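Local coordinates for Lmo0488 protein (Listeria monocytogenes serovar 1/2a, PDB 5TED) that binds shikimate through its effector-binding domain and, as a LysR-type transcriptional regulator, activates protocatechuate biosynthesis genes in response, at residues Y105-D110 with S120-I125; C133-E136 with A140-G143; E85-A90 with Y149-M154. All coordinates share one frame; numbering follows the deposited sequence.

Contact 1: Y105-D110 with S120-I125; sequences YIFFSD and SLFAEI. With SKM ((3R,4S,5R)-3,4,5-trihydroxycyclohex-1-ene-1-carboxylic acid), chain D.
Phe122 alone carries the helix side of this contact, meeting Tyr105 and Phe107 of the strand in an aromatic cluster of three. It sits on the last turn of the helix, with Ile125 just past the helix end. At Phe122 the side chain turns to the strand: CG lies anti to the carbonyl carbon (chi1 -76°), and the ring presents its far rim to two partners at once. The edge of the Phe122 ring points at the face of Tyr105, planes at 87°, with Phe122 CZ 3.6 Å from Tyr105 CZ. The Tyr105 hydroxyl, hydrogen-bonded to Thr100, falls in the plane of the Phe122 ring. Against Phe107 the fit is oblique; CE2 of Phe122 reaches the edge of that ring, 3.6 Å from Phe107 CE1. Alternation along the strand sends Phe108 the other way, where its CD1 comes within 3.4 Å of shikimate O7. The result exemplifies beta-alpha-beta packing: helix 115-124 covers one side of strands 104-108 and 130-135, while Ile106 and Phe108 face helix 138-146 on the other.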
loop_
_atom_site.group_PDB
_atom_site.type_symbol
_atom_site.label_atom_id
_atom_site.label_comp_id
_atom_site.label_asym_id
_atom_site.label_seq_id
_atom_site.Cartn_x
_atom_site.Cartn_y
_atom_site.Cartn_z
ATOM N N TYR A 105 18.988 3.386 8.134
ATOM C CA TYR A 105 18.050 3.087 7.065
ATOM C C TYR A 105 16.684 2.680 7.590
ATOM O O TYR A 105 16.553 2.031 8.635
ATOM C CB TYR A 105 18.569 1.952 6.183
ATOM C CG TYR A 105 19.400 2.427 5.030
ATOM C CD1 TYR A 105 20.760 2.684 5.197
ATOM C CD2 TYR A 105 18.837 2.607 3.771
ATOM C CE1 TYR A 105 21.538 3.127 4.146
ATOM C CE2 TYR A 105 19.604 3.034 2.709
ATOM C CZ TYR A 105 20.956 3.280 2.902
ATOM O OH TYR A 105 21.707 3.722 1.861
ATOM N N ILE A 106 15.673 3.066 6.822
ATOM C CA ILE A 106 14.372 2.415 6.801
ATOM C C ILE A 106 14.491 1.411 5.663
ATOM O O ILE A 106 14.502 1.786 4.486
ATOM C CB ILE A 106 13.241 3.415 6.562
ATOM C CG1 ILE A 106 13.175 4.423 7.715
ATOM C CG2 ILE A 106 11.909 2.681 6.363
ATOM C CD1 ILE A 106 12.772 5.793 7.266
ATOM N N PHE A 107 14.644 0.139 6.016
ATOM C CA PHE A 107 15.010 -0.928 5.096
ATOM C C PHE A 107 13.788 -1.753 4.714
ATOM O O PHE A 107 12.828 -1.854 5.483
ATOM C CB PHE A 107 16.060 -1.837 5.749
ATOM C CG PHE A 107 17.228 -2.189 4.856
ATOM C CD1 PHE A 107 18.153 -1.229 4.497
ATOM C CD2 PHE A 107 17.418 -3.495 4.415
ATOM C CE1 PHE A 107 19.249 -1.559 3.699
ATOM C CE2 PHE A 107 18.493 -3.828 3.612
ATOM C CZ PHE A 107 19.412 -2.854 3.251
ATOM N N PHE A 108 13.818 -2.332 3.513
ATOM C CA PHE A 108 12.761 -3.260 3.125
ATOM C C PHE A 108 12.867 -4.556 3.916
ATOM O O PHE A 108 13.964 -5.074 4.138
ATOM C CB PHE A 108 12.835 -3.572 1.631
ATOM C CG PHE A 108 12.244 -2.494 0.759
ATOM C CD1 PHE A 108 10.881 -2.261 0.746
ATOM C CD2 PHE A 108 13.067 -1.685 -0.018
ATOM C CE1 PHE A 108 10.338 -1.249 -0.044
ATOM C CE2 PHE A 108 12.531 -0.679 -0.799
ATOM C CZ PHE A 108 11.170 -0.464 -0.816
ATOM N N SER A 109 11.718 -5.087 4.332
ATOM C CA SER A 109 11.692 -6.363 5.040
ATOM C C SER A 109 12.069 -7.506 4.098
ATOM O O SER A 109 12.119 -7.351 2.879
ATOM C CB SER A 109 10.309 -6.628 5.628
ATOM O OG SER A 109 9.355 -6.642 4.589
ATOM N N ASP A 110 12.324 -8.678 4.696
ATOM C CA ASP A 110 12.727 -9.873 3.960
ATOM C C ASP A 110 11.682 -10.333 2.955
ATOM O O ASP A 110 12.018 -11.091 2.042
ATOM C CB ASP A 110 12.998 -11.028 4.926
ATOM C CG ASP A 110 14.077 -10.712 5.933
ATOM O OD1 ASP A 110 14.923 -9.836 5.660
ATOM O OD2 ASP A 110 14.067 -11.332 7.015
ATOM N N SER A 120 22.743 -7.100 -2.630
ATOM C CA SER A 120 23.936 -7.289 -3.446
ATOM C C SER A 120 24.656 -5.969 -3.691
ATOM O O SER A 120 25.892 -5.939 -3.721
ATOM C CB SER A 120 23.584 -7.979 -4.767
ATOM O OG SER A 120 23.001 -7.079 -5.689
ATOM N N LEU A 121 23.916 -4.862 -3.805
ATOM C CA LEU A 121 24.556 -3.562 -3.983
ATOM C C LEU A 121 25.414 -3.200 -2.773
ATOM O O LEU A 121 26.528 -2.686 -2.923
ATOM C CB LEU A 121 23.495 -2.487 -4.229
ATOM C CG LEU A 121 22.632 -2.625 -5.486
ATOM C CD1 LEU A 121 21.669 -1.435 -5.631
ATOM C CD2 LEU A 121 23.537 -2.728 -6.691
ATOM N N PHE A 122 24.905 -3.446 -1.563
ATOM C CA PHE A 122 25.688 -3.153 -0.365
ATOM C C PHE A 122 26.849 -4.124 -0.216
ATOM O O PHE A 122 27.942 -3.734 0.215
ATOM C CB PHE A 122 24.805 -3.203 0.893
ATOM C CG PHE A 122 23.914 -2.003 1.070
ATOM C CD1 PHE A 122 24.449 -0.759 1.381
ATOM C CD2 PHE A 122 22.531 -2.128 0.969
ATOM C CE1 PHE A 122 23.625 0.353 1.535
ATOM C CE2 PHE A 122 21.692 -1.025 1.142
ATOM C CZ PHE A 122 22.242 0.218 1.431
ATOM N N ALA A 123 26.630 -5.397 -0.543
ATOM C CA ALA A 123 27.725 -6.359 -0.481
ATOM C C ALA A 123 28.802 -6.029 -1.510
ATOM O O ALA A 123 29.998 -6.192 -1.242
ATOM C CB ALA A 123 27.191 -7.775 -0.672
ATOM N N GLU A 124 28.398 -5.566 -2.695
ATOM C CA GLU A 124 29.374 -5.213 -3.723
ATOM C C GLU A 124 30.347 -4.153 -3.226
ATOM O O GLU A 124 31.554 -4.240 -3.477
ATOM C CB GLU A 124 28.665 -4.712 -4.977
ATOM C CG GLU A 124 29.602 -4.228 -6.058
ATOM C CD GLU A 124 28.878 -3.905 -7.346
ATOM O OE1 GLU A 124 27.689 -4.278 -7.475
ATOM O OE2 GLU A 124 29.503 -3.280 -8.230
ATOM N N ILE A 125 29.838 -3.138 -2.530
ATOM C CA ILE A 125 30.670 -2.051 -2.026
ATOM C C ILE A 125 31.127 -2.380 -0.606
ATOM O O ILE A 125 31.660 -1.520 0.104
ATOM C CB ILE A 125 29.923 -0.704 -2.104
ATOM C CG1 ILE A 125 28.616 -0.756 -1.305
ATOM C CG2 ILE A 125 29.627 -0.348 -3.556
ATOM C CD1 ILE A 125 27.982 0.607 -1.068
HETATM O O12 SKM D . 6.655 -2.532 -3.071
HETATM C C8 SKM D . 7.767 -2.841 -2.235
HETATM C C6 SKM D . 7.602 -4.046 -1.599
HETATM O O7 SKM D . 8.722 -4.355 -0.771
HETATM C C5 SKM D . 7.449 -5.325 -2.633
HETATM C C4 SKM D . 8.509 -5.370 -3.646
HETATM C C1 SKM D . 8.820 -6.654 -4.430
HETATM O O2 SKM D . 8.434 -7.763 -3.961
HETATM O O3 SKM D . 9.471 -6.596 -5.518
HETATM C C10 SKM D . 9.311 -4.025 -3.987
HETATM C C9 SKM D . 9.170 -2.857 -3.172
HETATM O O11 SKM D . 9.152 -1.758 -3.993
#

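Contact 2: C133-E136 with A140-G143; sequences CYVE and AMVG. With SKM ((3R,4S,5R)-3,4,5-trihydroxycyclohex-1-ene-1-carboxylic acid), chain D.
Val135 and Met141 meet with no ring, amide or carboxylate between them; the flat groups of the strand and the residue after it, the Tyr134 ring and the Glu136 carboxylate, belong to side chains that leave the backbone away from the helix. Each carboxylate oxygen of Glu136 has a hydroxyl partner, OE1 that of Tyr11 and OE2 that of Thr111, which should hold its rotation fixed.

What faces the helix is wholly apolar. CG2 of Val135 is the touching branch, lodged in a crook of the methionine: Met141 CB lies 3.6 Å from it, and Met141 CE comes back to within 3.7 Å of the same Val135 CG2. The methionine chain starts out extended, with CG anti to the backbone N (chi1 177°), then bends at its last torsion (chi3 -73°), which brings the terminal methyl round to the valine. Val135 CB and Ala140 CB approach only to 4.5 Å, a looser contact that widens the apolar patch.

One residue beyond the valine, where the strand has ended, the chain joins the effector site. Shikimate O7 donates a hydrogen bond to the backbone O of Glu136, at 2.8 Å, and Asp138, at the start of the helix, binds the same ligand through OD1. The short strand-to-helix connection thus supplies Glu136 and Asp138 to the pocket, with Val135, Ala140 and Met141 packed beside it.

Strand 130-135 runs parallel to strand 104-108 and, through Cys133 and Tyr134, pairs in parallel with a strand of the second subunit; helix 138-146 lies against this sheet, its Met141 also reaching strand 152-155.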
loop_
_atom_site.group_PDB
_atom_site.type_symbol
_atom_site.label_atom_id
_atom_site.label_comp_id
_atom_site.label_asym_id
_atom_site.label_seq_id
_atom_site.Cartn_x
_atom_site.Cartn_y
_atom_site.Cartn_z
ATOM N N CYS A 133 14.914 0.380 11.100
ATOM C CA CYS A 133 13.623 -0.298 11.136
ATOM C C CYS A 133 13.376 -0.960 9.786
ATOM O O CYS A 133 14.077 -0.699 8.806
ATOM C CB CYS A 133 12.487 0.672 11.468
ATOM S SG CYS A 133 12.263 2.023 10.276
ATOM N N TYR A 134 12.375 -1.834 9.746
ATOM C CA TYR A 134 11.951 -2.448 8.495
ATOM C C TYR A 134 10.521 -2.042 8.170
ATOM O O TYR A 134 9.695 -1.824 9.071
ATOM C CB TYR A 134 12.035 -3.983 8.546
ATOM C CG TYR A 134 13.441 -4.563 8.681
ATOM C CD1 TYR A 134 14.223 -4.814 7.563
ATOM C CD2 TYR A 134 13.973 -4.880 9.929
ATOM C CE1 TYR A 134 15.493 -5.368 7.676
ATOM C CE2 TYR A 134 15.246 -5.430 10.051
ATOM C CZ TYR A 134 16.001 -5.666 8.921
ATOM O OH TYR A 134 17.258 -6.204 9.014
ATOM N N VAL A 135 10.239 -1.929 6.866
ATOM C CA VAL A 135 8.881 -1.751 6.350
ATOM C C VAL A 135 8.765 -2.576 5.075
ATOM O O VAL A 135 9.757 -2.882 4.407
ATOM C CB VAL A 135 8.496 -0.276 6.048
ATOM C CG1 VAL A 135 9.089 0.672 7.066
ATOM C CG2 VAL A 135 8.908 0.119 4.655
ATOM N N GLU A 136 7.528 -2.905 4.715
ATOM C CA GLU A 136 7.271 -3.664 3.498
ATOM C C GLU A 136 6.830 -2.786 2.335
ATOM O O GLU A 136 7.366 -2.907 1.231
ATOM C CB GLU A 136 6.220 -4.749 3.747
ATOM C CG GLU A 136 5.899 -5.523 2.472
ATOM C CD GLU A 136 4.995 -6.719 2.712
ATOM O OE1 GLU A 136 3.789 -6.622 2.393
ATOM O OE2 GLU A 136 5.502 -7.746 3.248
ATOM N N ALA A 140 4.686 3.637 3.216
ATOM C CA ALA A 140 5.131 3.635 4.611
ATOM C C ALA A 140 6.607 4.012 4.716
ATOM O O ALA A 140 7.028 4.659 5.684
ATOM C CB ALA A 140 4.887 2.268 5.248
ATOM N N MET A 141 7.412 3.603 3.733
ATOM C CA MET A 141 8.837 3.922 3.746
ATOM C C MET A 141 9.073 5.415 3.549
ATOM O O MET A 141 9.746 6.060 4.360
ATOM C CB MET A 141 9.558 3.102 2.673
ATOM C CG MET A 141 11.068 3.393 2.536
ATOM S SD MET A 141 11.848 2.141 1.483
ATOM C CE MET A 141 11.887 0.680 2.492
ATOM N N VAL A 142 8.559 5.987 2.452
ATOM C CA VAL A 142 8.796 7.415 2.260
ATOM C C VAL A 142 8.095 8.232 3.351
ATOM O O VAL A 142 8.579 9.308 3.747
ATOM C CB VAL A 142 8.394 7.858 0.841
ATOM C CG1 VAL A 142 6.901 7.697 0.595
ATOM C CG2 VAL A 142 8.869 9.304 0.597
ATOM N N GLY A 143 6.988 7.721 3.893
ATOM C CA GLY A 143 6.350 8.397 5.014
ATOM C C GLY A 143 7.309 8.599 6.172
ATOM O O GLY A 143 7.405 9.694 6.734
HETATM O O12 SKM D . 6.655 -2.532 -3.071
HETATM C C8 SKM D . 7.767 -2.841 -2.235
HETATM C C6 SKM D . 7.602 -4.046 -1.599
HETATM O O7 SKM D . 8.722 -4.355 -0.771
HETATM C C5 SKM D . 7.449 -5.325 -2.633
HETATM C C4 SKM D . 8.509 -5.370 -3.646
HETATM C C1 SKM D . 8.820 -6.654 -4.430
HETATM O O2 SKM D . 8.434 -7.763 -3.961
HETATM O O3 SKM D . 9.471 -6.596 -5.518
HETATM C C10 SKM D . 9.311 -4.025 -3.987
HETATM C C9 SKM D . 9.170 -2.857 -3.172
HETATM O O11 SKM D . 9.152 -1.758 -3.993
#

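Contact 3: E85-A90 with Y149-M154; sequences ENHPLA and YGISIM
His87 and Ile151 mark the closest approach of the two backbones, yet their CA atoms remain 8.7 Å apart, so side chains must bridge the gap. On one side the chain makes a tight turn, closed by the bond from Ala90 N to His87 O and entering a 3-10 segment at Pro88. On the other it is nearly fully extended at Gly150 before joining strand 152-155.

This part of the LysR substrate-binding domain, of the periplasmic-binding-protein type, sets a loop after strand 69-84 against the chain entering an antiparallel neighbour of that same strand. Ile151 also forms backbone bonds with Ser104 and Ile106, linking this part of the chain to 104-108.

The imidazole is held from within its own turn. Leu89 N donates to His87 ND1 at 2.9 Å, almost straight at 173° and close to the ring plane, an arrangement that fixes the ring's rotation. Pro88 CD sits above one face, toward its rim; over the opposite face comes Ile151 CG2, a CH-pi contact 3.7 Å from the centroid of the His87 ring. Ile151 CG2 leans toward one corner of the ring, 3.3 Å from His87 NE2. Tyr103 adds an edge-to-face partner for the histidine. Leu89 CD1 adds a looser apolar contact with Ile151 CD1, at 4.4 Å.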
loop_
_atom_site.group_PDB
_atom_site.type_symbol
_atom_site.label_atom_id
_atom_site.label_comp_id
_atom_site.label_asym_id
_atom_site.label_seq_id
_atom_site.Cartn_x
_atom_site.Cartn_y
_atom_site.Cartn_z
ATOM N N GLU A 85 14.250 16.261 3.749
ATOM C CA GLU A 85 14.654 17.426 2.974
ATOM C C GLU A 85 15.736 18.253 3.660
ATOM O O GLU A 85 16.404 19.041 2.989
ATOM C CB GLU A 85 13.404 18.248 2.632
ATOM C CG GLU A 85 12.734 18.947 3.797
ATOM C CD GLU A 85 11.471 19.690 3.377
ATOM O OE1 GLU A 85 10.733 20.148 4.272
ATOM O OE2 GLU A 85 11.198 19.794 2.159
ATOM N N ASN A 86 15.969 18.064 4.957
ATOM C CA ASN A 86 17.040 18.776 5.647
ATOM C C ASN A 86 18.151 17.840 6.100
ATOM O O ASN A 86 18.978 18.216 6.936
ATOM C CB ASN A 86 16.479 19.557 6.834
ATOM C CG ASN A 86 15.550 20.669 6.396
ATOM O OD1 ASN A 86 15.810 21.348 5.399
ATOM N ND2 ASN A 86 14.447 20.845 7.120
ATOM N N HIS A 87 18.185 16.629 5.553
ATOM C CA HIS A 87 19.218 15.667 5.879
ATOM C C HIS A 87 20.568 16.142 5.337
ATOM O O HIS A 87 20.632 16.836 4.315
ATOM C CB HIS A 87 18.855 14.301 5.285
ATOM C CG HIS A 87 19.702 13.171 5.781
ATOM N ND1 HIS A 87 20.929 12.861 5.232
ATOM C CD2 HIS A 87 19.481 12.251 6.752
ATOM C CE1 HIS A 87 21.438 11.815 5.859
ATOM N NE2 HIS A 87 20.577 11.422 6.783
ATOM N N PRO A 88 21.667 15.804 6.014
ATOM C CA PRO A 88 22.984 16.189 5.480
ATOM C C PRO A 88 23.205 15.750 4.044
ATOM O O PRO A 88 23.894 16.451 3.303
ATOM C CB PRO A 88 23.963 15.501 6.434
ATOM C CG PRO A 88 23.213 15.419 7.726
ATOM C CD PRO A 88 21.767 15.169 7.336
ATOM N N LEU A 89 22.642 14.619 3.615
ATOM C CA LEU A 89 22.873 14.195 2.240
ATOM C C LEU A 89 22.052 14.995 1.238
ATOM O O LEU A 89 22.336 14.938 0.034
ATOM C CB LEU A 89 22.573 12.712 2.093
ATOM C CG LEU A 89 23.510 11.742 2.794
ATOM C CD1 LEU A 89 22.968 10.347 2.652
ATOM C CD2 LEU A 89 24.899 11.808 2.196
ATOM N N ALA A 90 21.054 15.746 1.706
ATOM C CA ALA A 90 20.215 16.527 0.803
ATOM C C ALA A 90 20.999 17.628 0.089
ATOM O O ALA A 90 20.492 18.203 -0.883
ATOM C CB ALA A 90 19.038 17.127 1.575
ATOM N N TYR A 149 12.951 9.978 10.131
ATOM C CA TYR A 149 13.166 8.807 10.965
ATOM C C TYR A 149 14.306 7.944 10.431
ATOM O O TYR A 149 14.854 7.124 11.174
ATOM C CB TYR A 149 11.866 7.997 11.090
ATOM C CG TYR A 149 11.958 6.943 12.179
ATOM C CD1 TYR A 149 12.096 7.302 13.520
ATOM C CD2 TYR A 149 11.936 5.600 11.864
ATOM C CE1 TYR A 149 12.204 6.330 14.522
ATOM C CE2 TYR A 149 12.037 4.619 12.850
ATOM C CZ TYR A 149 12.169 4.987 14.173
ATOM O OH TYR A 149 12.275 4.003 15.132
ATOM N N GLY A 150 14.690 8.137 9.176
ATOM C CA GLY A 150 15.804 7.419 8.587
ATOM C C GLY A 150 15.942 7.845 7.142
ATOM O O GLY A 150 15.230 8.735 6.665
ATOM N N ILE A 151 16.871 7.201 6.441
ATOM C CA ILE A 151 16.986 7.344 4.994
ATOM C C ILE A 151 16.550 6.028 4.359
ATOM O O ILE A 151 16.363 5.021 5.037
ATOM C CB ILE A 151 18.411 7.727 4.543
ATOM C CG1 ILE A 151 19.401 6.586 4.814
ATOM C CG2 ILE A 151 18.855 9.057 5.178
ATOM C CD1 ILE A 151 20.788 6.850 4.182
ATOM N N SER A 152 16.433 6.022 3.031
ATOM C CA SER A 152 16.065 4.764 2.392
ATOM C C SER A 152 16.655 4.678 0.988
ATOM O O SER A 152 17.007 5.687 0.377
ATOM C CB SER A 152 14.540 4.596 2.340
ATOM O OG SER A 152 13.983 5.398 1.311
ATOM N N ILE A 153 16.768 3.441 0.495
ATOM C CA ILE A 153 16.954 3.149 -0.923
ATOM C C ILE A 153 15.685 2.462 -1.409
ATOM O O ILE A 153 15.226 1.499 -0.788
ATOM C CB ILE A 153 18.189 2.266 -1.162
ATOM C CG1 ILE A 153 18.323 1.895 -2.641
ATOM C CG2 ILE A 153 18.098 0.994 -0.332
ATOM C CD1 ILE A 153 19.612 1.135 -2.960
ATOM N N MET A 154 15.107 2.953 -2.500
ATOM C CA MET A 154 13.799 2.467 -2.931
ATOM C C MET A 154 13.614 2.821 -4.399
ATOM O O MET A 154 14.388 3.601 -4.955
ATOM C CB MET A 154 12.668 3.064 -2.077
ATOM C CG MET A 154 12.536 4.565 -2.175
ATOM S SD MET A 154 11.434 5.301 -0.928
ATOM C CE MET A 154 9.899 4.430 -1.269
#

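How the contacts relate
From the N terminus, 85-90 is the first segment reached, and its partner 149-154 comes last, so contact 3 closes a long loop that encloses both others. Within it, contact 1 closes a short loop from strand 104-108 to helix 115-124. Contact 2 follows in series, joining strand 130-135 to helix 138-146 by a still shorter loop; none cross. Contacts 1 and 2 share the parallel strand pair, stitched where Val135 N lies 2.9 Å from Phe107 O, and both touch shikimate. Contact 3 meets that pair from the side of segment 149-154: Tyr149 CE2 lies 3.7 Å from Cys133 SG, and Phe108 CE2 lies 3.5 Å from Ile153 O.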